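Local coordinates for protein induced by osmotic stress (Scheffersomyces stipitis, PDB 5YWN), which binds NADP+ and acts as a haloketone reductase of the dihydroflavonol-4-reductase subfamily, probably transferring hydride between the nicotinamide and a carbonyl substrate, at residues Ser155-His158 / Gly159-Tyr163; Asp324-Lys327 / Gln328-Val332; Lys104-Leu107 / Gln108-Asp112. The protein carries 1 engineered substitution. All coordinates share one frame; numbering follows the deposited sequence.

Contact 1: residues Ser155-His158 / Gly159-Tyr163; sequences SKTH and GVLAY. With NAP (NADP nicotinamide-adenine-dinucleotide phosphate), chain B.
The imidazole of His158 lies against the side chain of Leu161 three residues on, where the loop 155-158 turns into the helix 159-181. CG of His158 sits between the backbone N and the carbonyl carbon (chi1 65°), which swings the ring back over the first turn. One ring face is then crossed at an angle by the leucine, whose CB stands above the plane and off-centre, toward the rim. The closest approach is at the far end of the ring, from His158 NE2 to Leu161 CD1, 3.6 Å. That methyl also meets the hydroxyl of Thr157, the residue before the histidine, with OG1 3.7 Å from Leu161 CD1; the two side chains run alongside each other, and the threonine oxygen itself is hydrogen-bonded to Gln154 O. Shortening Leu161 to an alanine removes CG and both methyls, which would probably open a gap beside His158 NE2 and Thr157 OG1 and leave the imidazole freer to turn, with CB alone still over its face. At the other end, a water at the ring edge, in its plane, lies 3.2 Å from His158 ND1 and accepts from Val160 N at 2.9 Å, so it takes up an amide hydrogen of the first helical turn. His158 is the N-cap residue, and its own carbonyl receives the first regular bond of the helix, Ala162 N to His158 O at 2.9 Å. Lys167 follows Tyr163 four positions later, the spacing of the YxxxK signature of short-chain dehydrogenases, and both bind NADP+. Tyr163 points away from the cap, its CG opposite the backbone N (chi1 177°), and brings OH to 3.4 Å from NAP C6N, while Phe86 meets its ring edge-to-face. Ala162 CB packs 3.5 Å from Ser155 O, and both side chains touch the helix 91-113.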
ATOM      1  N   SER A 155     -20.441   2.697  -5.684  1.00 24.28           N
ATOM      2  CA  SER A 155     -19.325   2.891  -4.797  1.00 21.87           C
ATOM      3  C   SER A 155     -19.647   3.823  -3.648  1.00 24.21           C
ATOM      4  O   SER A 155     -19.146   3.656  -2.614  1.00 24.93           O
ATOM      5  CB  SER A 155     -18.090   3.270  -5.553  1.00 21.70           C
ATOM      6  OG  SER A 155     -18.048   4.601  -5.738  1.00 28.16           O
ATOM      7  N   LYS A 156     -20.547   4.755  -3.859  1.00 19.97           N
ATOM      8  CA  LYS A 156     -20.975   5.727  -2.876  1.00 28.35           C
ATOM      9  C   LYS A 156     -21.680   5.188  -1.613  1.00 27.26           C
ATOM     10  O   LYS A 156     -21.670   5.784  -0.608  1.00 24.84           O
ATOM     11  CB  LYS A 156     -21.855   6.820  -3.502  1.00 26.63           C
ATOM     12  CG  LYS A 156     -21.218   7.690  -4.533  1.00 28.11           C
ATOM     13  CD  LYS A 156     -22.207   8.593  -5.242  1.00 35.47           C
ATOM     14  CE  LYS A 156     -22.665   9.719  -4.364  1.00 39.22           C
ATOM     15  NZ  LYS A 156     -23.746  10.569  -4.890  1.00 37.00           N
ATOM     16  N   THR A 157     -22.311   4.060  -1.732  1.00 27.77           N
ATOM     17  CA  THR A 157     -23.281   3.615  -0.760  1.00 29.89           C
ATOM     18  C   THR A 157     -22.770   3.374   0.646  1.00 30.88           C
ATOM     19  O   THR A 157     -23.452   3.604   1.587  1.00 30.27           O
ATOM     20  CB  THR A 157     -24.070   2.429  -1.278  1.00 31.42           C
ATOM     21  OG1 THR A 157     -23.189   1.370  -1.550  1.00 25.50           O
ATOM     22  CG2 THR A 157     -24.825   2.836  -2.555  1.00 29.38           C
ATOM     23  N   HIS A 158     -21.556   2.886   0.745  1.00 27.28           N
ATOM     24  CA  HIS A 158     -20.900   2.735   1.995  1.00 28.92           C
ATOM     25  C   HIS A 158     -19.394   2.632   1.894  1.00 28.46           C
ATOM     26  O   HIS A 158     -18.863   2.419   0.855  1.00 25.86           O
ATOM     27  CB  HIS A 158     -21.481   1.602   2.786  1.00 28.91           C
ATOM     28  CG  HIS A 158     -21.297   0.275   2.168  1.00 28.84           C
ATOM     29  ND1 HIS A 158     -20.243  -0.536   2.474  1.00 33.70           N
ATOM     30  CD2 HIS A 158     -22.060  -0.411   1.297  1.00 31.52           C
ATOM     31  CE1 HIS A 158     -20.364  -1.669   1.815  1.00 32.20           C
ATOM     32  NE2 HIS A 158     -21.454  -1.613   1.089  1.00 31.48           N
ATOM     33  N   GLY A 159     -18.760   2.728   3.036  1.00 29.48           N
ATOM     34  CA  GLY A 159     -17.359   3.007   3.142  1.00 28.97           C
ATOM     35  C   GLY A 159     -16.461   2.013   2.466  1.00 28.38           C
ATOM     36  O   GLY A 159     -15.599   2.416   1.776  1.00 26.42           O
ATOM     37  N   VAL A 160     -16.711   0.741   2.617  1.00 24.29           N
ATOM     38  CA  VAL A 160     -15.912  -0.244   1.948  1.00 24.45           C
ATOM     39  C   VAL A 160     -15.996  -0.165   0.440  1.00 22.29           C
ATOM     40  O   VAL A 160     -15.016  -0.154  -0.185  1.00 22.96           O
ATOM     41  CB  VAL A 160     -16.234  -1.673   2.440  1.00 34.68           C
ATOM     42  CG1 VAL A 160     -15.552  -2.723   1.620  1.00 27.14           C
ATOM     43  CG2 VAL A 160     -15.855  -1.837   3.885  1.00 30.42           C
ATOM     44  N   LEU A 161     -17.198  -0.078  -0.096  1.00 24.35           N
ATOM     45  CA  LEU A 161     -17.415   0.103  -1.503  1.00 22.25           C
ATOM     46  C   LEU A 161     -16.832   1.396  -2.001  1.00 20.72           C
ATOM     47  O   LEU A 161     -16.332   1.431  -3.039  1.00 24.19           O
ATOM     48  CB  LEU A 161     -18.860   0.009  -1.868  1.00 25.95           C
ATOM     49  CG  LEU A 161     -19.459  -1.369  -2.023  1.00 24.79           C
ATOM     50  CD1 LEU A 161     -20.873  -1.389  -2.507  1.00 22.69           C
ATOM     51  CD2 LEU A 161     -18.564  -2.335  -2.734  1.00 24.71           C
ATOM     52  N   ALA A 162     -16.881   2.429  -1.205  1.00 21.75           N
ATOM     53  CA  ALA A 162     -16.268   3.661  -1.526  1.00 22.02           C
ATOM     54  C   ALA A 162     -14.755   3.529  -1.693  1.00 21.23           C
ATOM     55  O   ALA A 162     -14.240   4.047  -2.585  1.00 20.97           O
ATOM     56  CB  ALA A 162     -16.603   4.687  -0.509  1.00 25.40           C
ATOM     57  N   TYR A 163     -14.091   2.782  -0.835  1.00 23.71           N
ATOM     58  CA  TYR A 163     -12.658   2.540  -0.973  1.00 20.56           C
ATOM     59  C   TYR A 163     -12.359   1.811  -2.250  1.00 20.32           C
ATOM     60  O   TYR A 163     -11.523   2.206  -2.945  1.00 21.27           O
ATOM     61  CB  TYR A 163     -12.061   1.780   0.194  1.00 23.75           C
ATOM     62  CG  TYR A 163     -10.603   1.452   0.038  1.00 23.77           C
ATOM     63  CD1 TYR A 163      -9.646   2.393   0.219  1.00 21.54           C
ATOM     64  CD2 TYR A 163     -10.204   0.199  -0.310  1.00 25.35           C
ATOM     65  CE1 TYR A 163      -8.325   2.093   0.068  1.00 22.43           C
ATOM     66  CE2 TYR A 163      -8.876  -0.121  -0.441  1.00 22.74           C
ATOM     67  CZ  TYR A 163      -7.946   0.842  -0.269  1.00 22.68           C
ATOM     68  OH  TYR A 163      -6.677   0.526  -0.424  1.00 25.44           O
TER
HETATM   69  PA  NAP B 401      -2.330   4.030   5.923  1.00 25.43           P
HETATM   70  O1A NAP B 401      -1.266   3.346   6.746  1.00 24.87           O
HETATM   71  O2A NAP B 401      -3.531   4.645   6.603  1.00 27.30           O
HETATM   72  O5B NAP B 401      -1.622   5.167   5.029  1.00 25.65           O
HETATM   73  C5B NAP B 401      -2.383   6.250   4.500  1.00 29.11           C
HETATM   74  C4B NAP B 401      -1.564   7.534   4.565  1.00 27.40           C
HETATM   75  O4B NAP B 401      -2.053   8.476   3.604  1.00 28.83           O
HETATM   76  C3B NAP B 401      -1.650   8.183   5.938  1.00 29.98           C
HETATM   77  O3B NAP B 401      -0.356   8.259   6.544  1.00 31.97           O
HETATM   78  C2B NAP B 401      -2.223   9.569   5.720  1.00 27.18           C
HETATM   79  O2B NAP B 401      -1.316  10.569   6.176  1.00 28.78           O
HETATM   80  C1B NAP B 401      -2.460   9.700   4.222  1.00 28.47           C
HETATM   81  N9A NAP B 401      -3.898   9.953   3.955  1.00 30.58           N
HETATM   82  C8A NAP B 401      -4.905   9.095   4.206  1.00 30.14           C
HETATM   83  N7A NAP B 401      -6.097   9.636   3.843  1.00 29.22           N
HETATM   84  C5A NAP B 401      -5.858  10.865   3.349  1.00 29.03           C
HETATM   85  C6A NAP B 401      -6.669  11.971   2.790  1.00 29.78           C
HETATM   86  N6A NAP B 401      -8.016  11.868   2.684  1.00 32.69           N
HETATM   87  N1A NAP B 401      -6.019  13.087   2.391  1.00 30.57           N
HETATM   88  C2A NAP B 401      -4.681  13.210   2.487  1.00 28.67           C
HETATM   89  N3A NAP B 401      -3.891  12.243   2.986  1.00 31.59           N
HETATM   90  C4A NAP B 401      -4.406  11.070   3.426  1.00 29.16           C
HETATM   91  O3  NAP B 401      -2.857   2.988   4.814  1.00 26.76           O
HETATM   92  PN  NAP B 401      -1.864   1.882   4.196  1.00 24.11           P
HETATM   93  O1N NAP B 401      -2.399   0.516   4.550  1.00 25.88           O
HETATM   94  O2N NAP B 401      -0.449   2.256   4.567  1.00 20.65           O
HETATM   95  O5D NAP B 401      -2.042   2.097   2.610  1.00 26.85           O
HETATM   96  C5D NAP B 401      -1.042   2.779   1.856  1.00 28.39           C
HETATM   97  C4D NAP B 401      -1.478   2.892   0.400  1.00 20.40           C
HETATM   98  O4D NAP B 401      -1.351   1.625  -0.253  1.00 23.84           O
HETATM   99  C3D NAP B 401      -2.928   3.335   0.279  1.00 26.34           C
HETATM  100  O3D NAP B 401      -3.018   4.604  -0.376  1.00 24.14           O
HETATM  101  C2D NAP B 401      -3.634   2.264  -0.529  1.00 23.48           C
HETATM  102  O2D NAP B 401      -4.214   2.820  -1.713  1.00 26.51           O
HETATM  103  C1D NAP B 401      -2.576   1.230  -0.881  1.00 21.38           C
HETATM  104  N1N NAP B 401      -2.989  -0.096  -0.411  1.00 21.83           N
HETATM  105  C2N NAP B 401      -2.625  -0.511   0.809  1.00 25.77           C
HETATM  106  C3N NAP B 401      -3.007  -1.764   1.275  1.00 24.14           C
HETATM  107  C7N NAP B 401      -2.595  -2.222   2.642  1.00 23.03           C
HETATM  108  O7N NAP B 401      -3.134  -3.199   3.133  1.00 23.40           O
HETATM  109  N7N NAP B 401      -1.646  -1.544   3.287  1.00 27.07           N
HETATM  110  C4N NAP B 401      -3.773  -2.588   0.463  1.00 21.46           C
HETATM  111  C5N NAP B 401      -4.138  -2.135  -0.797  1.00 21.80           C
HETATM  112  C6N NAP B 401      -3.729  -0.874  -1.213  1.00 21.03           C
HETATM  113  P2B NAP B 401      -1.389  11.107   7.692  1.00 30.98           P
HETATM  114  O1X NAP B 401      -0.827  12.506   7.608  1.00 32.07           O
HETATM  115  O2X NAP B 401      -2.859  11.044   8.030  1.00 27.07           O
HETATM  116  O3X NAP B 401      -0.530  10.136   8.465  1.00 27.27           O
HETATM  117  O   HOH W   1     -18.265   0.007   4.967  1.00 40.56           O

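Contact 2: residues Asp324-Lys327 / Gln328-Val332; sequences DSIK and QVLKV
Ser325 and Gln328 are joined by one water, which donates both its hydrogens, to Ser325 O at 2.9 Å and to Gln328 OE1 at 2.8 Å. The carbonyl of Ser325 is thereby gripped twice, for it also takes a weak helical bond from Val329 N at 3.3 Å. Gln328 reaches the water because its CG is anti to the backbone N (chi1 -176°) and the chain stays extended beyond it, carrying the amide clear of the helix backbone. The amide is used at both ends: OE1 accepts from Gln199 N as well as from the water, and NE2 donates to Asp202 OD1. Lys331, one turn later, sends NZ to the second oxygen of the same carboxylate in a salt bridge, so Asp202 is shared between two side chains of the helix. Near the start of the segment, Asp324 OD2 forms a salt bridge with Arg239, and Ser325 OG is hydrogen-bonded to Asn217 OD1.

The backbone amides follow the i to i+4 pattern, with some variation in strength. The bond from Gln328 N to Asp324 O is weak, whereas Leu330 N to Ile326 O is 3.0 Å and nearly straight, with 168° at the hydrogen. The same carbonyl is approached by the leucine side chain, Leu330 CG lying 3.4 Å from Ile326 O. Beside it the apolar branches run in the same direction and touch, Ile326 CG2 to Leu330 CD1 at 4.0 Å.

All of this belongs to the C-terminal helix 318-332, which lies against several parts of the chain: Ile326 and Leu330 rest on Phe279, Ile326 and Val329 also reach helix 211-217, and Gln328 packs on the loop residues Pro198 and Val205.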
ATOM      1  N   ASP A 324       7.847 -11.802  11.663  1.00 23.91           N
ATOM      2  CA  ASP A 324       8.568 -10.563  11.727  1.00 24.42           C
ATOM      3  C   ASP A 324       7.660  -9.486  12.316  1.00 25.00           C
ATOM      4  O   ASP A 324       8.097  -8.711  13.069  1.00 24.68           O
ATOM      5  CB  ASP A 324       9.106 -10.152  10.345  1.00 25.66           C
ATOM      6  CG  ASP A 324      10.335 -10.954   9.918  1.00 32.15           C
ATOM      7  OD1 ASP A 324      10.822 -11.753  10.697  1.00 32.04           O
ATOM      8  OD2 ASP A 324      10.803 -10.771   8.809  1.00 31.73           O
ATOM      9  N   SER A 325       6.394  -9.474  11.936  1.00 21.06           N
ATOM     10  CA  SER A 325       5.481  -8.481  12.425  1.00 21.86           C
ATOM     11  C   SER A 325       5.234  -8.609  13.942  1.00 24.40           C
ATOM     12  O   SER A 325       5.265  -7.662  14.646  1.00 25.03           O
ATOM     13  CB  SER A 325       4.190  -8.473  11.591  1.00 24.55           C
ATOM     14  OG  SER A 325       3.250  -7.558  12.043  1.00 26.39           O
ATOM     15  N   ILE A 326       5.010  -9.832  14.393  1.00 26.94           N
ATOM     16  CA  ILE A 326       4.818 -10.150  15.784  1.00 22.80           C
ATOM     17  C   ILE A 326       6.030  -9.926  16.669  1.00 23.52           C
ATOM     18  O   ILE A 326       5.889  -9.425  17.716  1.00 23.97           O
ATOM     19  CB  ILE A 326       4.199 -11.537  15.967  1.00 24.02           C
ATOM     20  CG1 ILE A 326       2.770 -11.503  15.481  1.00 27.36           C
ATOM     21  CG2 ILE A 326       4.193 -11.970  17.415  1.00 24.41           C
ATOM     22  CD1 ILE A 326       2.343 -12.736  14.838  1.00 30.06           C
ATOM     23  N   LYS A 327       7.199 -10.289  16.190  1.00 22.16           N
ATOM     24  CA  LYS A 327       8.432 -10.104  16.928  1.00 26.40           C
ATOM     25  C   LYS A 327       8.581  -8.637  17.228  1.00 29.96           C
ATOM     26  O   LYS A 327       8.892  -8.303  18.302  1.00 26.57           O
ATOM     27  CB  LYS A 327       9.633 -10.545  16.135  1.00 25.14           C
ATOM     28  CG  LYS A 327      10.004 -11.962  16.364  1.00 34.33           C
ATOM     29  CD  LYS A 327      11.252 -12.433  15.636  1.00 38.95           C
ATOM     30  CE  LYS A 327      11.430 -13.929  15.797  1.00 39.70           C
ATOM     31  NZ  LYS A 327      12.053 -14.618  14.628  1.00 52.16           N
ATOM     32  N   GLN A 328       8.281  -7.777  16.268  1.00 25.60           N
ATOM     33  CA  GLN A 328       8.352  -6.370  16.508  1.00 24.79           C
ATOM     34  C   GLN A 328       7.409  -5.869  17.582  1.00 27.10           C
ATOM     35  O   GLN A 328       7.797  -5.101  18.388  1.00 28.04           O
ATOM     36  CB  GLN A 328       8.114  -5.587  15.241  1.00 27.54           C
ATOM     37  CG  GLN A 328       8.268  -4.100  15.409  1.00 28.24           C
ATOM     38  CD  GLN A 328       8.215  -3.351  14.117  1.00 31.18           C
ATOM     39  OE1 GLN A 328       7.289  -3.472  13.380  1.00 26.80           O
ATOM     40  NE2 GLN A 328       9.221  -2.563  13.866  1.00 27.46           N
ATOM     41  N   VAL A 329       6.173  -6.295  17.554  1.00 27.05           N
ATOM     42  CA  VAL A 329       5.218  -5.867  18.524  1.00 29.75           C
ATOM     43  C   VAL A 329       5.621  -6.345  19.929  1.00 31.69           C
ATOM     44  O   VAL A 329       5.493  -5.642  20.861  1.00 29.98           O
ATOM     45  CB  VAL A 329       3.784  -6.281  18.170  1.00 32.41           C
ATOM     46  CG1 VAL A 329       2.847  -6.012  19.344  1.00 31.84           C
ATOM     47  CG2 VAL A 329       3.320  -5.563  16.929  1.00 26.97           C
ATOM     48  N   LEU A 330       6.117  -7.546  20.020  1.00 29.19           N
ATOM     49  CA  LEU A 330       6.604  -8.062  21.284  1.00 34.56           C
ATOM     50  C   LEU A 330       7.801  -7.263  21.798  1.00 35.62           C
ATOM     51  O   LEU A 330       7.859  -6.942  22.934  1.00 35.80           O
ATOM     52  CB  LEU A 330       6.917  -9.535  21.222  1.00 24.44           C
ATOM     53  CG  LEU A 330       5.767 -10.457  20.941  1.00 28.15           C
ATOM     54  CD1 LEU A 330       6.151 -11.887  20.931  1.00 27.92           C
ATOM     55  CD2 LEU A 330       4.638 -10.243  21.870  1.00 35.67           C
ATOM     56  N   LYS A 331       8.717  -6.933  20.931  1.00 32.45           N
ATOM     57  CA  LYS A 331       9.888  -6.203  21.320  1.00 37.35           C
ATOM     58  C   LYS A 331       9.537  -4.884  21.954  1.00 38.05           C
ATOM     59  O   LYS A 331      10.112  -4.476  22.902  1.00 39.40           O
ATOM     60  CB  LYS A 331      10.760  -5.969  20.118  1.00 34.24           C
ATOM     61  CG  LYS A 331      12.055  -5.248  20.401  1.00 41.51           C
ATOM     62  CD  LYS A 331      13.006  -5.342  19.238  1.00 40.85           C
ATOM     63  CE  LYS A 331      14.003  -4.220  19.179  1.00 41.22           C
ATOM     64  NZ  LYS A 331      14.591  -4.106  17.839  1.00 42.59           N
ATOM     65  N   VAL A 332       8.554  -4.240  21.408  1.00 37.16           N
ATOM     66  CA  VAL A 332       8.178  -2.938  21.867  1.00 40.30           C
ATOM     67  C   VAL A 332       7.288  -2.978  23.118  1.00 39.89           C
ATOM     68  O   VAL A 332       7.172  -2.032  23.820  1.00 42.12           O
ATOM     69  CB  VAL A 332       7.613  -2.133  20.709  1.00 37.42           C
ATOM     70  CG1 VAL A 332       7.404  -0.713  21.134  1.00 44.09           C
ATOM     71  CG2 VAL A 332       8.612  -2.122  19.587  1.00 36.95           C
TER
HETATM   72  O   HOH W   2       5.000  -4.964  13.751  1.00 28.43           O

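Contact 3: residues Lys104-Leu107 / Gln108-Asp112; sequences KYVL and QSIKD
Gln108 NE2 donates one of its hydrogens to Asp112 OD1 over 2.7 Å, one helical turn away. The carboxylate oxygen lies in the amide plane of the glutamine and is met on its syn side, though the donor stands 34° out of the carboxylate plane. A bend at chi2 (71°) folds the glutamine along the helix to make this possible. Behind it, the backbone carries the regular ladder, from Gln108 N to Lys104 O at 3.2 Å through Lys111 N to Leu107 O at 3.1 Å. Ser109 OG lies 3.1 Å from Tyr105 O and is hydrogen-bonded to Asp65 OD1. On the apolar side, Val106 CG1 and Ile110 CD1 approach to 3.9 Å, their side chains lying alongside and pointing the same way. These residues belong to helix 91-113, the crossover of a beta-alpha-beta unit in the Rossmann-type sheet: Val106 and Ile110 pack on Phe77 of strand 74-79, Ile110 and Leu107 on Val120 of strand 119-123, and Leu107 and Gln108 also meet Phe177 of the neighbouring helix 159-181.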
ATOM      1  N   LYS A 104      -5.647  13.211  -9.685  1.00 20.99           N
ATOM      2  CA  LYS A 104      -5.730  14.041 -10.845  1.00 25.64           C
ATOM      3  C   LYS A 104      -4.918  15.344 -10.656  1.00 24.15           C
ATOM      4  O   LYS A 104      -4.197  15.737 -11.498  1.00 24.26           O
ATOM      5  CB  LYS A 104      -7.210  14.397 -11.078  1.00 22.33           C
ATOM      6  CG  LYS A 104      -8.060  13.306 -11.673  1.00 20.09           C
ATOM      7  CD  LYS A 104      -9.407  13.808 -12.125  1.00 25.93           C
ATOM      8  CE  LYS A 104     -10.305  12.686 -12.535  1.00 30.70           C
ATOM      9  NZ  LYS A 104     -11.596  13.110 -13.092  1.00 39.12           N
ATOM     10  N   TYR A 105      -5.055  15.970  -9.524  1.00 23.11           N
ATOM     11  CA  TYR A 105      -4.322  17.176  -9.179  1.00 25.86           C
ATOM     12  C   TYR A 105      -2.786  17.003  -8.977  1.00 27.02           C
ATOM     13  O   TYR A 105      -2.039  17.870  -9.305  1.00 25.93           O
ATOM     14  CB  TYR A 105      -5.018  17.947  -8.069  1.00 22.93           C
ATOM     15  CG  TYR A 105      -6.446  18.315  -8.384  1.00 24.81           C
ATOM     16  CD1 TYR A 105      -6.954  18.180  -9.639  1.00 28.39           C
ATOM     17  CD2 TYR A 105      -7.276  18.783  -7.415  1.00 28.30           C
ATOM     18  CE1 TYR A 105      -8.246  18.518  -9.927  1.00 31.75           C
ATOM     19  CE2 TYR A 105      -8.558  19.141  -7.681  1.00 30.98           C
ATOM     20  CZ  TYR A 105      -9.041  18.984  -8.937  1.00 32.58           C
ATOM     21  OH  TYR A 105     -10.292  19.336  -9.193  1.00 38.11           O
ATOM     22  N   VAL A 106      -2.363  15.880  -8.432  1.00 24.06           N
ATOM     23  CA  VAL A 106      -0.951  15.619  -8.293  1.00 23.72           C
ATOM     24  C   VAL A 106      -0.310  15.553  -9.687  1.00 24.52           C
ATOM     25  O   VAL A 106       0.655  16.157  -9.923  1.00 20.72           O
ATOM     26  CB  VAL A 106      -0.695  14.280  -7.563  1.00 27.38           C
ATOM     27  CG1 VAL A 106       0.691  13.735  -7.756  1.00 25.39           C
ATOM     28  CG2 VAL A 106      -0.931  14.434  -6.103  1.00 30.93           C
ATOM     29  N   LEU A 107      -0.914  14.783 -10.557  1.00 23.07           N
ATOM     30  CA  LEU A 107      -0.386  14.603 -11.853  1.00 21.84           C
ATOM     31  C   LEU A 107      -0.324  15.926 -12.620  1.00 23.60           C
ATOM     32  O   LEU A 107       0.617  16.186 -13.254  1.00 23.22           O
ATOM     33  CB  LEU A 107      -1.148  13.541 -12.606  1.00 21.47           C
ATOM     34  CG  LEU A 107      -1.119  12.140 -12.037  1.00 20.13           C
ATOM     35  CD1 LEU A 107      -2.117  11.248 -12.729  1.00 22.23           C
ATOM     36  CD2 LEU A 107       0.255  11.557 -12.065  1.00 18.42           C
ATOM     37  N   GLN A 108      -1.350  16.720 -12.511  1.00 23.40           N
ATOM     38  CA  GLN A 108      -1.373  17.981 -13.137  1.00 26.14           C
ATOM     39  C   GLN A 108      -0.274  18.906 -12.570  1.00 22.93           C
ATOM     40  O   GLN A 108       0.347  19.594 -13.286  1.00 24.67           O
ATOM     41  CB  GLN A 108      -2.734  18.619 -13.035  1.00 24.85           C
ATOM     42  CG  GLN A 108      -2.818  19.938 -13.740  1.00 29.06           C
ATOM     43  CD  GLN A 108      -2.790  19.809 -15.229  1.00 33.58           C
ATOM     44  OE1 GLN A 108      -3.591  19.143 -15.798  1.00 35.06           O
ATOM     45  NE2 GLN A 108      -1.876  20.463 -15.846  1.00 33.36           N
ATOM     46  N   SER A 109      -0.072  18.860 -11.279  1.00 24.13           N
ATOM     47  CA  SER A 109       0.967  19.653 -10.628  1.00 26.40           C
ATOM     48  C   SER A 109       2.341  19.258 -11.149  1.00 24.12           C
ATOM     49  O   SER A 109       3.109  20.093 -11.438  1.00 26.54           O
ATOM     50  CB  SER A 109       0.932  19.521  -9.116  1.00 23.50           C
ATOM     51  OG  SER A 109      -0.108  20.196  -8.529  1.00 28.19           O
ATOM     52  N   ILE A 110       2.591  17.982 -11.309  1.00 22.46           N
ATOM     53  CA  ILE A 110       3.859  17.491 -11.801  1.00 22.93           C
ATOM     54  C   ILE A 110       4.104  18.016 -13.214  1.00 25.65           C
ATOM     55  O   ILE A 110       5.129  18.516 -13.489  1.00 20.77           O
ATOM     56  CB  ILE A 110       3.941  15.951 -11.759  1.00 18.56           C
ATOM     57  CG1 ILE A 110       4.029  15.457 -10.334  1.00 20.95           C
ATOM     58  CG2 ILE A 110       5.105  15.429 -12.544  1.00 22.83           C
ATOM     59  CD1 ILE A 110       3.783  14.005 -10.128  1.00 19.10           C
ATOM     60  N   LYS A 111       3.108  17.934 -14.063  1.00 23.86           N
ATOM     61  CA  LYS A 111       3.230  18.460 -15.387  1.00 23.04           C
ATOM     62  C   LYS A 111       3.418  19.967 -15.412  1.00 26.08           C
ATOM     63  O   LYS A 111       4.165  20.442 -16.170  1.00 29.97           O
ATOM     64  CB  LYS A 111       2.070  18.043 -16.256  1.00 30.78           C
ATOM     65  CG  LYS A 111       2.153  18.555 -17.661  1.00 23.73           C
ATOM     66  CD  LYS A 111       0.991  18.139 -18.491  1.00 31.33           C
ATOM     67  CE  LYS A 111       1.207  18.549 -19.923  1.00 30.97           C
ATOM     68  NZ  LYS A 111      -0.064  18.877 -20.542  1.00 33.10           N
ATOM     69  N   ASP A 112       2.691  20.684 -14.586  1.00 28.58           N
ATOM     70  CA  ASP A 112       2.809  22.106 -14.529  1.00 28.61           C
ATOM     71  C   ASP A 112       4.184  22.618 -14.017  1.00 25.20           C
ATOM     72  O   ASP A 112       4.721  23.501 -14.554  1.00 25.60           O
ATOM     73  CB  ASP A 112       1.724  22.718 -13.643  1.00 30.81           C
ATOM     74  CG  ASP A 112       0.305  22.588 -14.195  1.00 34.08           C
ATOM     75  OD1 ASP A 112       0.100  22.203 -15.314  1.00 34.39           O
ATOM     76  OD2 ASP A 112      -0.620  22.864 -13.453  1.00 35.93           O
TER

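From the N terminus the order is contact 3, contact 1, contact 2. Each is a local contact within one continuous run of chain, so none closes a long loop, and they follow in series without nesting or crossing. Contacts 3 and 1 are linked by touching helices: helix 91-113, which bears 104-112, packs on helix 159-181, whose N-terminal end, with the residues leading into it, forms contact 1. Their nearest atoms are about 13 Å apart. Contact 2 sits in the C-terminal helix, with its centre about 39 Å from that of contact 3 and on the opposite side of the chain's centre, packed beside helix 211-217.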